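Local coordinates for YfkN protein (Bacillus subtilis subsp. subtilis, PDB 3GVE) that is of unknown function but belongs to the calcineurin-like phosphoesterase family and holds a manganese and a magnesium ion in a shared metal centre, at residues A22-Y27 with F38-T43; N97-D102 with N321-N326; P173-W178 with V187-I192; I245-Q250 with V277-S282; H251-S256 with G308-I313. All blocks are in the same frame, centred on the assembly; numbering follows the deposited sequence.

Interaction 1: A22-Y27 with F38-T43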
# COMPACT_ATOMS: atom_id res chain seq x y z
N ALA A 22 -2.31 7.98 8.05
CA ALA A 22 -1.65 9.31 7.95
C ALA A 22 -2.00 10.09 6.68
O ALA A 22 -1.40 11.10 6.39
CB ALA A 22 -0.12 9.18 8.10
N ASN A 23 -3.00 9.61 5.96
CA ASN A 23 -3.51 10.33 4.80
C ASN A 23 -4.47 11.45 5.21
O ASN A 23 -5.68 11.30 5.18
CB ASN A 23 -4.18 9.36 3.81
CG ASN A 23 -3.21 8.31 3.27
OD1 ASN A 23 -3.33 7.13 3.54
ND2 ASN A 23 -2.24 8.76 2.54
N MSE A 24 -3.88 12.58 5.58
CA MSE A 24 -4.61 13.79 5.99
C MSE A 24 -5.18 14.49 4.77
O MSE A 24 -6.36 14.72 4.67
CB MSE A 24 -3.68 14.73 6.77
CG MSE A 24 -3.20 14.12 8.10
SE MSE A 24 -4.61 13.84 9.40
CE MSE A 24 -4.83 11.88 9.15
N MSE A 25 -4.29 14.84 3.86
CA MSE A 25 -4.68 15.44 2.59
C MSE A 25 -5.08 14.38 1.57
O MSE A 25 -4.72 13.22 1.69
CB MSE A 25 -3.53 16.28 2.04
CG MSE A 25 -3.17 17.47 2.90
SE MSE A 25 -4.60 18.83 2.96
CE MSE A 25 -4.10 19.77 1.32
N ASP A 26 -5.82 14.81 0.55
CA ASP A 26 -6.12 13.93 -0.57
C ASP A 26 -4.93 14.01 -1.54
O ASP A 26 -4.99 14.62 -2.60
CB ASP A 26 -7.47 14.28 -1.22
CG ASP A 26 -7.60 15.75 -1.64
OD1 ASP A 26 -6.88 16.61 -1.12
OD2 ASP A 26 -8.49 16.02 -2.46
N TYR A 27 -3.83 13.39 -1.12
CA TYR A 27 -2.52 13.58 -1.74
C TYR A 27 -1.66 12.32 -1.70
O TYR A 27 -1.54 11.67 -0.67
CB TYR A 27 -1.78 14.73 -1.03
CG TYR A 27 -0.71 15.37 -1.89
CD1 TYR A 27 -1.02 16.38 -2.79
CD2 TYR A 27 0.61 14.94 -1.82
CE1 TYR A 27 -0.05 16.95 -3.58
CE2 TYR A 27 1.59 15.52 -2.61
CZ TYR A 27 1.24 16.52 -3.48
OH TYR A 27 2.18 17.10 -4.30
N PHE A 38 -8.93 9.47 -1.91
CA PHE A 38 -8.80 9.20 -0.48
C PHE A 38 -8.43 10.44 0.31
O PHE A 38 -8.23 11.49 -0.26
CB PHE A 38 -7.78 8.07 -0.23
CG PHE A 38 -6.36 8.38 -0.67
CD1 PHE A 38 -5.54 9.15 0.12
CD2 PHE A 38 -5.83 7.87 -1.84
CE1 PHE A 38 -4.24 9.43 -0.24
CE2 PHE A 38 -4.54 8.15 -2.20
CZ PHE A 38 -3.75 8.94 -1.41
N GLY A 39 -8.32 10.29 1.63
CA GLY A 39 -7.82 11.35 2.50
C GLY A 39 -8.85 11.90 3.46
O GLY A 39 -9.98 12.12 3.07
N LEU A 40 -8.44 12.11 4.70
CA LEU A 40 -9.32 12.62 5.74
C LEU A 40 -9.92 13.99 5.38
O LEU A 40 -11.01 14.28 5.77
CB LEU A 40 -8.59 12.67 7.08
CG LEU A 40 -9.42 13.01 8.33
CD1 LEU A 40 -10.67 12.13 8.45
CD2 LEU A 40 -8.53 12.91 9.56
N ALA A 41 -9.20 14.79 4.60
CA ALA A 41 -9.75 16.05 4.13
C ALA A 41 -11.06 15.86 3.36
O ALA A 41 -11.91 16.72 3.41
CB ALA A 41 -8.72 16.80 3.29
N ARG A 42 -11.21 14.74 2.66
CA ARG A 42 -12.47 14.40 1.99
C ARG A 42 -13.45 13.71 2.93
O ARG A 42 -14.60 14.04 2.94
CB ARG A 42 -12.21 13.58 0.72
CG ARG A 42 -11.65 14.46 -0.39
CD ARG A 42 -11.24 13.69 -1.63
NE ARG A 42 -10.87 14.63 -2.70
CZ ARG A 42 -11.70 15.09 -3.62
NH1 ARG A 42 -12.96 14.68 -3.68
NH2 ARG A 42 -11.25 15.94 -4.52
N THR A 43 -12.98 12.76 3.73
CA THR A 43 -13.88 12.06 4.64
C THR A 43 -14.59 13.02 5.60
O THR A 43 -15.73 12.81 5.95
CB THR A 43 -13.13 10.99 5.48
OG1 THR A 43 -12.01 10.51 4.74
CG2 THR A 43 -14.06 9.83 5.87
O HOH W 1 -8.39 16.22 -5.35
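Phe38 turns the edge of its ring to the backbone of Tyr27, whose O lies near the ring plane 3.5 Å from Phe38 CE1; Asn23 approaches the same corner of the ring obliquely, and Trp283 adds an edge-to-face partner. The Arg42 guanidinium also works through its edge: NE gives a hydrogen bond of 2.8 Å to Asp26 OD2, part of a salt bridge. The donor reaches the anti side of that oxygen, and the two planes are turned 44° apart, which argues against a flat, two-pronged pairing. A water bridges Asp26 OD2 and Arg42 NH2, while Asp26 OD1 forms a second salt bridge with Arg320. Met24, bent at chi2 and chi3, lies alongside Leu40, with CE 3.9 Å from Leu40 CD2. The backbone bonds are set at the start of helix 40-53, just past its N-cap Gly39. Leu40 N donates to Asn23 O at 2.9 Å and 171°, and Ala41 N to Met24 O at 2.8 Å. Phe38 O, buried without a hydrogen-bond partner in the model, receives a CA-H contact from Asp26 CA at 3.2 Å. The loop after strand 9-17 thus supplies carbonyl acceptors to two first-turn N-H groups, and the Asp26 carboxylate near this end is probably stabilised by its two arginines.

Interaction 2: N97-D102 with N321-N326; sequences NALKYD and NETVTN
Leu99 and Val324 meet because each directs a branch across the gap: Leu99 has CG beside its own backbone N (chi1 -69°) and CD1 extended beyond it, while Val324 places CG2 beside its N, anti to the carbonyl carbon. The two side chains cross obliquely, Leu99 CD1 lying 3.9 Å from Val324 CG2, with Leu99 CD2 only slightly farther from the same methyl. Thr323 holds CG2 anti to its backbone N, and this methyl comes within 3.6 Å of Ala98 CB; its hydroxyl lies on another branch. Leu99 CD2 also approaches Asn321 OD1 at 4.2 Å, a polar atom at the edge of this apolar seam. That oxygen is engaged by its own helix. As N-cap of helix 322-340, Asn321 accepts through OD1 from Val324 N at 3.0 Å and 156°, in the carbonyl plane on a lone pair, and weakly from Thr323 N. Asn321 ND2 is bonded to Gln45 OE1, which helps fix the rotation of the amide. On the facing segment, helix 91-98 ends in a Schellman motif with Lys100 at positive phi. No hydrogen bond joins the two segments, whose mutual burial is 162 Å². The contact is therefore a small methyl-to-methyl junction between one helix's C-terminal end and another's first turn; Asn321 OD1 is held within its own helix, while Asn321 ND2 and Leu99 O bond to Gln45 and Arg51 of helix 40-53.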
# COMPACT_ATOMS: atom_id res chain seq x y z
N ASN A 97 -8.22 16.54 16.81
CA ASN A 97 -8.64 17.47 17.84
C ASN A 97 -9.56 18.52 17.18
O ASN A 97 -10.62 18.87 17.67
CB ASN A 97 -7.46 18.15 18.52
CG ASN A 97 -6.76 17.23 19.55
OD1 ASN A 97 -7.28 16.18 19.94
ND2 ASN A 97 -5.61 17.67 19.99
N ALA A 98 -9.12 19.01 16.03
CA ALA A 98 -9.85 20.04 15.30
C ALA A 98 -11.21 19.53 14.81
O ALA A 98 -12.16 20.27 14.75
CB ALA A 98 -9.03 20.59 14.14
N LEU A 99 -11.28 18.25 14.46
CA LEU A 99 -12.52 17.60 14.02
C LEU A 99 -13.37 17.13 15.21
O LEU A 99 -14.45 16.58 15.03
CB LEU A 99 -12.22 16.41 13.11
CG LEU A 99 -11.65 16.73 11.73
CD1 LEU A 99 -11.30 15.46 10.97
CD2 LEU A 99 -12.66 17.56 10.93
N LYS A 100 -12.85 17.34 16.41
CA LYS A 100 -13.57 17.02 17.64
C LYS A 100 -13.95 15.53 17.72
O LYS A 100 -15.08 15.16 18.00
CB LYS A 100 -14.78 17.95 17.83
CG LYS A 100 -14.35 19.41 17.98
CD LYS A 100 -15.55 20.33 18.15
CE LYS A 100 -15.09 21.78 18.23
NZ LYS A 100 -16.09 22.62 18.97
N TYR A 101 -12.97 14.66 17.49
CA TYR A 101 -13.17 13.23 17.75
C TYR A 101 -13.49 13.02 19.23
O TYR A 101 -12.99 13.72 20.08
CB TYR A 101 -11.93 12.44 17.38
CG TYR A 101 -11.93 11.98 15.94
CD1 TYR A 101 -11.64 12.87 14.91
CD2 TYR A 101 -12.22 10.67 15.60
CE1 TYR A 101 -11.64 12.46 13.59
CE2 TYR A 101 -12.22 10.24 14.27
CZ TYR A 101 -11.95 11.15 13.28
OH TYR A 101 -11.94 10.78 11.96
N ASP A 102 -14.34 12.03 19.49
CA ASP A 102 -14.72 11.68 20.86
C ASP A 102 -13.86 10.55 21.47
O ASP A 102 -13.76 10.45 22.67
CB ASP A 102 -16.20 11.30 20.91
CG ASP A 102 -17.10 12.46 20.52
OD1 ASP A 102 -17.18 13.42 21.29
OD2 ASP A 102 -17.70 12.40 19.44
N ASN A 321 -12.16 19.52 3.00
CA ASN A 321 -12.68 20.14 4.21
C ASN A 321 -11.68 21.18 4.71
O ASN A 321 -10.48 20.89 4.89
CB ASN A 321 -12.81 19.07 5.31
CG ASN A 321 -13.31 19.63 6.62
OD1 ASN A 321 -12.53 20.01 7.49
ND2 ASN A 321 -14.62 19.66 6.75
N GLU A 322 -12.13 22.39 4.95
CA GLU A 322 -11.24 23.47 5.37
C GLU A 322 -10.59 23.26 6.75
O GLU A 322 -9.49 23.71 6.95
CB GLU A 322 -11.94 24.83 5.33
CG GLU A 322 -12.40 25.24 3.95
CD GLU A 322 -13.11 26.59 3.93
OE1 GLU A 322 -13.25 27.23 4.99
OE2 GLU A 322 -13.53 27.00 2.83
N THR A 323 -11.27 22.59 7.67
CA THR A 323 -10.72 22.47 9.00
C THR A 323 -9.48 21.54 8.91
O THR A 323 -8.48 21.77 9.57
CB THR A 323 -11.75 21.90 9.99
OG1 THR A 323 -12.83 22.83 10.12
CG2 THR A 323 -11.17 21.61 11.42
N VAL A 324 -9.60 20.49 8.11
CA VAL A 324 -8.47 19.59 7.91
C VAL A 324 -7.32 20.31 7.22
O VAL A 324 -6.22 20.28 7.70
CB VAL A 324 -8.86 18.33 7.11
CG1 VAL A 324 -7.62 17.48 6.84
CG2 VAL A 324 -9.89 17.52 7.91
N THR A 325 -7.61 20.96 6.10
CA THR A 325 -6.57 21.63 5.34
C THR A 325 -5.86 22.69 6.16
O THR A 325 -4.65 22.73 6.18
CB THR A 325 -7.12 22.26 4.04
OG1 THR A 325 -7.73 21.23 3.26
CG2 THR A 325 -6.01 22.88 3.23
N ASN A 326 -6.62 23.54 6.84
CA ASN A 326 -6.03 24.61 7.63
C ASN A 326 -5.14 24.07 8.75
O ASN A 326 -4.09 24.59 9.04
CB ASN A 326 -7.11 25.52 8.22
CG ASN A 326 -7.74 26.44 7.18
OD1 ASN A 326 -7.27 26.55 6.07
ND2 ASN A 326 -8.83 27.09 7.55

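Interaction 3: P173-W178 with V187-I192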
# COMPACT_ATOMS: atom_id res chain seq x y z
N PRO A 173 -3.20 -9.40 18.68
CA PRO A 173 -2.04 -9.88 19.44
C PRO A 173 -0.79 -10.08 18.60
O PRO A 173 0.29 -10.15 19.16
CB PRO A 173 -2.52 -11.21 20.05
CG PRO A 173 -3.96 -11.23 19.91
CD PRO A 173 -4.35 -10.31 18.78
N GLN A 174 -0.96 -10.13 17.29
CA GLN A 174 0.12 -10.31 16.35
C GLN A 174 1.10 -9.13 16.32
O GLN A 174 2.12 -9.21 15.66
CB GLN A 174 -0.45 -10.55 14.94
CG GLN A 174 -1.07 -11.93 14.73
CD GLN A 174 -2.43 -12.09 15.37
OE1 GLN A 174 -3.06 -11.14 15.78
NE2 GLN A 174 -2.90 -13.33 15.44
N ILE A 175 0.81 -8.05 17.04
CA ILE A 175 1.78 -6.95 17.15
C ILE A 175 3.09 -7.46 17.78
O ILE A 175 4.13 -6.92 17.56
CB ILE A 175 1.25 -5.71 17.93
CG1 ILE A 175 0.93 -6.05 19.39
CG2 ILE A 175 0.03 -5.10 17.24
CD1 ILE A 175 0.61 -4.79 20.25
N MSE A 176 3.01 -8.54 18.55
CA MSE A 176 4.20 -9.12 19.17
C MSE A 176 5.15 -9.70 18.12
O MSE A 176 6.33 -9.81 18.35
CB MSE A 176 3.80 -10.20 20.17
CG MSE A 176 2.99 -9.70 21.37
SE MSE A 176 3.74 -8.17 22.32
CE MSE A 176 5.55 -8.80 22.67
N THR A 177 4.61 -10.07 16.97
CA THR A 177 5.39 -10.49 15.82
C THR A 177 5.77 -9.30 14.94
O THR A 177 6.92 -9.09 14.63
CB THR A 177 4.60 -11.52 14.98
OG1 THR A 177 4.35 -12.67 15.78
CG2 THR A 177 5.38 -11.95 13.73
N TRP A 178 4.78 -8.52 14.54
CA TRP A 178 5.00 -7.40 13.63
C TRP A 178 5.97 -6.36 14.18
O TRP A 178 6.69 -5.74 13.44
CB TRP A 178 3.67 -6.74 13.27
CG TRP A 178 2.69 -7.64 12.58
CD1 TRP A 178 2.97 -8.61 11.68
CD2 TRP A 178 1.27 -7.62 12.73
NE1 TRP A 178 1.81 -9.20 11.24
CE2 TRP A 178 0.75 -8.62 11.89
CE3 TRP A 178 0.39 -6.86 13.51
CZ2 TRP A 178 -0.61 -8.86 11.79
CZ3 TRP A 178 -0.96 -7.12 13.41
CH2 TRP A 178 -1.45 -8.11 12.56
N VAL A 187 5.81 -5.50 26.62
CA VAL A 187 4.37 -5.66 26.79
C VAL A 187 4.04 -7.07 26.41
O VAL A 187 4.88 -7.76 25.84
CB VAL A 187 3.60 -4.67 25.89
CG1 VAL A 187 3.86 -3.24 26.27
CG2 VAL A 187 3.92 -4.88 24.36
N GLN A 188 2.82 -7.42 26.73
CA GLN A 188 2.19 -8.66 26.22
C GLN A 188 0.77 -8.32 25.77
O GLN A 188 0.25 -7.22 26.08
CB GLN A 188 2.05 -9.72 27.31
CG GLN A 188 1.04 -9.37 28.34
CD GLN A 188 1.06 -10.22 29.59
OE1 GLN A 188 1.60 -9.82 30.61
NE2 GLN A 188 0.41 -11.39 29.53
N VAL A 189 0.14 -9.19 24.99
CA VAL A 189 -1.18 -8.87 24.48
C VAL A 189 -2.19 -9.98 24.71
O VAL A 189 -2.02 -11.09 24.23
CB VAL A 189 -1.17 -8.51 22.97
CG1 VAL A 189 -2.54 -8.06 22.51
CG2 VAL A 189 -0.13 -7.45 22.67
N GLN A 190 -3.24 -9.65 25.44
CA GLN A 190 -4.30 -10.56 25.77
C GLN A 190 -5.21 -10.77 24.55
O GLN A 190 -5.44 -9.85 23.76
CB GLN A 190 -5.08 -9.98 26.95
CG GLN A 190 -6.23 -10.81 27.46
CD GLN A 190 -6.98 -10.13 28.59
OE1 GLN A 190 -6.98 -8.91 28.69
NE2 GLN A 190 -7.64 -10.92 29.42
N ASP A 191 -5.71 -11.99 24.43
CA ASP A 191 -6.71 -12.33 23.42
C ASP A 191 -7.82 -11.29 23.43
O ASP A 191 -8.28 -10.86 24.47
CB ASP A 191 -7.30 -13.71 23.71
CG ASP A 191 -8.53 -14.01 22.87
OD1 ASP A 191 -8.35 -14.22 21.68
OD2 ASP A 191 -9.64 -14.02 23.40
N ILE A 192 -8.26 -10.92 22.23
CA ILE A 192 -9.30 -9.91 22.07
C ILE A 192 -10.60 -10.22 22.83
O ILE A 192 -11.03 -9.41 23.64
CB ILE A 192 -9.56 -9.61 20.58
CG1 ILE A 192 -8.33 -8.90 20.00
CG2 ILE A 192 -10.81 -8.74 20.41
CD1 ILE A 192 -8.34 -8.80 18.49
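Val189 is the bump of this contact, pushed into a hollow lined by Pro173, Ile175 and Met176. Its two methyls divide the work. CG1, anti to the backbone N (chi1 -175°), sits against the proline, 3.6 Å from Pro173 CA and 4.0 Å from Pro173 CB. CG2 enters the other half of the hollow, 3.7 Å from Ile175 CD1 and equally near Ile175 CG1, and the isoleucine crosses it at about a right angle. Met176, a selenomethionine bent at both chi2 and chi3, curls round the same methyl, with SE 4.0 Å from Val189 CG2. The selenium also touches a second bump two residues earlier in the chain, lying 3.9 Å from Val187 CG2, and the terminal CE rests 3.4 Å from Val187 O. At the far end Pro173 CD reaches Ile192 CD1 at 4.3 Å, a looser fit. The 309 Å² of buried surface rests on apolar packing and fit, without a hydrogen bond between the segments. Helix 180-183 follows in the chain and lays Leu183 against Ile175 and Met176. Strand 188-189 pairs antiparallel with strand 134-135, whose Val134 touches Ile175 and Val187. Asp191 caps the start of helix 192-205 by accepting from Glu194 N, so the contact ties helix 175-178 to a two-stranded sheet just before that longer helix, while Trp178 packs against the magnesium ligand His249.

Interaction 4: I245-Q250 with V277-S282. With MG (magnesium ion), chain D.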
# COMPACT_ATOMS: atom_id res chain seq x y z
N ILE A 245 -19.96 -2.08 17.16
CA ILE A 245 -18.58 -2.45 16.86
C ILE A 245 -18.08 -1.72 15.62
O ILE A 245 -18.67 -1.79 14.56
CB ILE A 245 -18.43 -3.97 16.63
CG1 ILE A 245 -18.87 -4.74 17.89
CG2 ILE A 245 -16.99 -4.32 16.26
CD1 ILE A 245 -19.06 -6.27 17.65
N ILE A 246 -16.97 -1.02 15.78
CA ILE A 246 -16.22 -0.48 14.66
C ILE A 246 -15.10 -1.49 14.36
O ILE A 246 -14.36 -1.87 15.25
CB ILE A 246 -15.60 0.89 14.98
CG1 ILE A 246 -16.62 1.84 15.64
CG2 ILE A 246 -14.99 1.51 13.72
CD1 ILE A 246 -17.93 1.97 14.92
N SER A 247 -15.01 -1.91 13.10
CA SER A 247 -14.04 -2.89 12.68
C SER A 247 -13.13 -2.22 11.67
O SER A 247 -13.46 -1.24 11.05
CB SER A 247 -14.78 -4.09 12.06
OG SER A 247 -13.91 -5.08 11.55
N GLY A 248 -11.96 -2.79 11.52
CA GLY A 248 -10.94 -2.33 10.58
C GLY A 248 -9.95 -3.44 10.27
O GLY A 248 -10.32 -4.60 10.18
N HIS A 249 -8.69 -3.02 10.13
CA HIS A 249 -7.52 -3.86 9.95
C HIS A 249 -7.45 -4.49 8.55
O HIS A 249 -6.42 -4.43 7.93
CB HIS A 249 -7.41 -4.90 11.07
CG HIS A 249 -6.17 -5.72 11.02
ND1 HIS A 249 -4.91 -5.16 11.10
CD2 HIS A 249 -5.99 -7.05 10.89
CE1 HIS A 249 -4.01 -6.13 11.03
NE2 HIS A 249 -4.64 -7.28 10.89
N GLN A 250 -8.53 -5.11 8.09
CA GLN A 250 -8.54 -5.82 6.81
C GLN A 250 -8.60 -4.91 5.58
O GLN A 250 -8.31 -5.34 4.48
CB GLN A 250 -9.69 -6.83 6.75
CG GLN A 250 -9.41 -8.12 7.48
CD GLN A 250 -10.66 -8.97 7.67
OE1 GLN A 250 -11.77 -8.47 7.70
NE2 GLN A 250 -10.47 -10.26 7.82
N VAL A 277 -22.23 -3.36 13.06
CA VAL A 277 -20.80 -3.39 12.79
C VAL A 277 -20.54 -2.63 11.50
O VAL A 277 -21.27 -2.79 10.54
CB VAL A 277 -20.33 -4.85 12.56
CG1 VAL A 277 -18.83 -4.88 12.22
CG2 VAL A 277 -20.64 -5.71 13.78
N VAL A 278 -19.50 -1.82 11.50
CA VAL A 278 -19.09 -1.16 10.27
C VAL A 278 -17.58 -1.30 10.07
O VAL A 278 -16.82 -1.29 11.03
CB VAL A 278 -19.52 0.34 10.23
CG1 VAL A 278 -21.05 0.44 10.26
CG2 VAL A 278 -18.88 1.14 11.36
N MSE A 279 -17.18 -1.41 8.82
CA MSE A 279 -15.77 -1.42 8.44
C MSE A 279 -15.63 -0.53 7.21
O MSE A 279 -15.92 -0.94 6.08
CB MSE A 279 -15.27 -2.84 8.12
CG MSE A 279 -13.80 -2.86 7.67
SE MSE A 279 -13.23 -4.58 6.98
CE MSE A 279 -13.30 -5.60 8.61
N PRO A 280 -15.21 0.70 7.44
CA PRO A 280 -15.18 1.69 6.36
C PRO A 280 -13.86 1.76 5.60
O PRO A 280 -13.21 2.77 5.53
CB PRO A 280 -15.47 3.00 7.10
CG PRO A 280 -14.89 2.80 8.44
CD PRO A 280 -15.16 1.34 8.77
N SER A 281 -13.50 0.65 4.97
CA SER A 281 -12.41 0.60 4.00
C SER A 281 -11.08 1.03 4.65
O SER A 281 -10.76 0.60 5.75
CB SER A 281 -12.77 1.47 2.77
OG SER A 281 -11.84 1.26 1.72
N SER A 282 -10.30 1.83 3.94
CA SER A 282 -9.03 2.34 4.45
C SER A 282 -8.79 3.72 3.83
O SER A 282 -9.44 4.10 2.88
CB SER A 282 -7.89 1.37 4.14
OG SER A 282 -7.70 1.26 2.74
MG MG D . -4.07 -2.90 11.11
O HOH W 2 -4.37 -2.96 8.69
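Ile246 and Val278 lie side by side and point the same way from neighbouring parallel strands, Ile246 CD1 being 3.8 Å from Val278 CG2. On the other face of the sheet Ile245 stands beside Val277, with Ile245 CB 4.0 Å from Val277 CG2. The register is fixed by two backbone bonds, Val278 N to Ile245 O at 3.2 Å and Ser247 N to Val278 O at 2.8 Å. Farther along, Met279 (selenomethionine) is extended to SE and bends at chi3 (-68°), which brings CE to 3.4 Å from Gln250 OE1; the two side chains cross at about a right angle. That oxygen accepts from Ile219 N. Two residues past Ser247, His249 points its CB away from segment 277-282 and binds magnesium through ND1 at 2.4 Å, alongside Asp64, Asn108 and His216, while its O accepts from a water that also binds the metal. Strand 244-247 runs between strands 210-215 and 275-280. Helix 232-238 covers the Ile245 and Val277 face and Ile290 of strand 286-297 the Ile246 and Val278 face, so the metal-binding loop leaves the end of a strand buried between a helix and the second sheet.

Interaction 5: H251-S256 with G308-I313; sequences HGLFPS and GSIESI. With MN (manganese (II) ion), chain C.
Pro255 and Ser309 mark the nearest backbone approach, 6.3 Å between their CA atoms, and without a hydrogen bond across, strands 253-254 and 300-312 meet through side chains and not as sheet neighbours. Ile310 carries most of the contact. Its CG1 lies between the backbone N and the carbonyl carbon (chi1 52°), and CD1 beyond it reaches Leu253 CB at 3.9 Å; the two side chains cross at about a right angle. The other branch, CG2, comes within 3.3 Å of Phe254 O, an oxygen already bonded to Met279 N. Pro255, preceded by a cis peptide bond, lays CG 3.4 Å from Gly308 O and CD 4.0 Å from Ser309 CA, so its ring rests on the strand's backbone. Phe254 points away from segment 308-313 and packs on Val277 and Met279. At the start of the segment His251 binds manganese through NE2 at 2.2 Å, with two waters and Asp19, His21 and Asp64 completing the site. Tyr286 touches both Leu253 and Ile310, and Lys33 of the second subunit packs on Leu253. Strand 300-312 is the outermost strand of its sheet within the chain, whereas strand 253-254 pairs with 275-280 of the other. Their junction is thus apolar, the carbonyl oxygens of Phe254, Pro255 and Gly308 meeting only carbon atoms across it, and it packs the chain that follows the manganese ligand against the second sheet.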
# COMPACT_ATOMS: atom_id res chain seq x y z
N HIS A 251 -8.96 -3.66 5.78
CA HIS A 251 -9.10 -2.72 4.66
C HIS A 251 -10.24 -3.15 3.70
O HIS A 251 -10.24 -2.78 2.53
CB HIS A 251 -7.76 -2.52 3.90
CG HIS A 251 -6.66 -1.87 4.70
ND1 HIS A 251 -5.58 -1.27 4.11
CD2 HIS A 251 -6.47 -1.75 6.04
CE1 HIS A 251 -4.78 -0.77 5.04
NE2 HIS A 251 -5.29 -1.07 6.23
N GLY A 252 -11.21 -3.90 4.22
CA GLY A 252 -12.39 -4.32 3.47
C GLY A 252 -13.61 -3.46 3.72
O GLY A 252 -13.49 -2.39 4.31
N LEU A 253 -14.79 -3.93 3.28
CA LEU A 253 -16.03 -3.22 3.45
C LEU A 253 -16.98 -4.05 4.27
O LEU A 253 -17.15 -5.26 3.99
CB LEU A 253 -16.69 -2.93 2.07
CG LEU A 253 -15.84 -2.13 1.08
CD1 LEU A 253 -16.71 -1.84 -0.20
CD2 LEU A 253 -15.33 -0.88 1.65
N PHE A 254 -17.65 -3.43 5.21
CA PHE A 254 -18.77 -4.08 5.88
C PHE A 254 -19.74 -3.00 6.31
O PHE A 254 -19.31 -2.01 6.89
CB PHE A 254 -18.34 -4.94 7.08
CG PHE A 254 -19.50 -5.75 7.62
CD1 PHE A 254 -19.81 -6.99 7.11
CD2 PHE A 254 -20.37 -5.18 8.53
CE1 PHE A 254 -20.91 -7.70 7.54
CE2 PHE A 254 -21.49 -5.88 8.98
CZ PHE A 254 -21.77 -7.14 8.47
N PRO A 255 -21.03 -3.17 6.06
CA PRO A 255 -21.63 -4.33 5.39
C PRO A 255 -21.28 -4.45 3.93
O PRO A 255 -20.89 -3.50 3.32
CB PRO A 255 -23.14 -4.08 5.55
CG PRO A 255 -23.28 -2.65 5.78
CD PRO A 255 -22.04 -2.21 6.52
N SER A 256 -21.39 -5.66 3.42
CA SER A 256 -21.31 -5.93 2.00
C SER A 256 -22.00 -7.26 1.70
O SER A 256 -22.15 -8.11 2.56
CB SER A 256 -19.88 -5.94 1.50
OG SER A 256 -19.21 -7.06 1.97
N GLY A 308 -25.97 -0.60 10.74
CA GLY A 308 -24.61 -0.25 10.33
C GLY A 308 -24.57 -0.00 8.84
O GLY A 308 -25.09 -0.85 8.07
N SER A 309 -23.96 1.07 8.41
CA SER A 309 -23.81 1.37 7.00
C SER A 309 -22.51 2.06 6.74
O SER A 309 -21.84 2.54 7.70
CB SER A 309 -24.97 2.27 6.55
OG SER A 309 -25.04 3.48 7.20
N ILE A 310 -22.05 2.07 5.52
CA ILE A 310 -20.85 2.81 5.18
C ILE A 310 -21.19 3.69 3.99
O ILE A 310 -22.04 3.34 3.20
CB ILE A 310 -19.65 1.90 4.88
CG1 ILE A 310 -20.02 0.85 3.81
CG2 ILE A 310 -19.16 1.21 6.17
CD1 ILE A 310 -18.85 -0.01 3.37
N GLU A 311 -20.53 4.82 3.88
CA GLU A 311 -20.78 5.76 2.79
C GLU A 311 -19.46 6.12 2.16
O GLU A 311 -18.53 6.47 2.85
CB GLU A 311 -21.48 7.01 3.33
CG GLU A 311 -21.73 8.06 2.25
CD GLU A 311 -22.61 9.22 2.71
OE1 GLU A 311 -22.63 9.56 3.90
OE2 GLU A 311 -23.26 9.79 1.84
N SER A 312 -19.39 6.04 0.85
CA SER A 312 -18.18 6.40 0.11
C SER A 312 -17.99 7.90 -0.04
O SER A 312 -18.95 8.64 -0.15
CB SER A 312 -18.23 5.79 -1.30
OG SER A 312 -19.33 6.29 -2.02
N ILE A 313 -16.74 8.35 -0.07
CA ILE A 313 -16.46 9.74 -0.44
C ILE A 313 -16.69 9.92 -1.93
O ILE A 313 -17.07 10.98 -2.37
CB ILE A 313 -15.04 10.22 -0.04
CG1 ILE A 313 -13.94 9.37 -0.66
CG2 ILE A 313 -14.92 10.27 1.48
CD1 ILE A 313 -12.54 9.95 -0.52
MN MN C . -4.19 -0.83 8.17
O HOH W 2 -4.37 -2.96 8.69
O HOH W 3 -2.24 -1.70 7.47

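In the fold
Interactions 4 and 5 are neighbours: their centres are 8 Å apart, their segments alternate along the chain, and strand 275-280 has both 244-247 and 253-254 as sheet neighbours. Interactions 1 and 2, 11 Å apart, adjoin through Ala41 O and Asn321 N; interaction 2 closes a long loop in which 3, 4 and 5 are nested. Interaction 1 also touches interaction 5 through Ile313. Interaction 3 lies about 31 Å from interaction 2 between centres, across the chain's centre. Interactions 4 and 5 thus carry ligands of both metals, which share one water; interaction 3 reaches the site through Trp178 on His249, and interactions 1 and 2 join helices 40-53, 91-98 and 322-340 far from interaction 3.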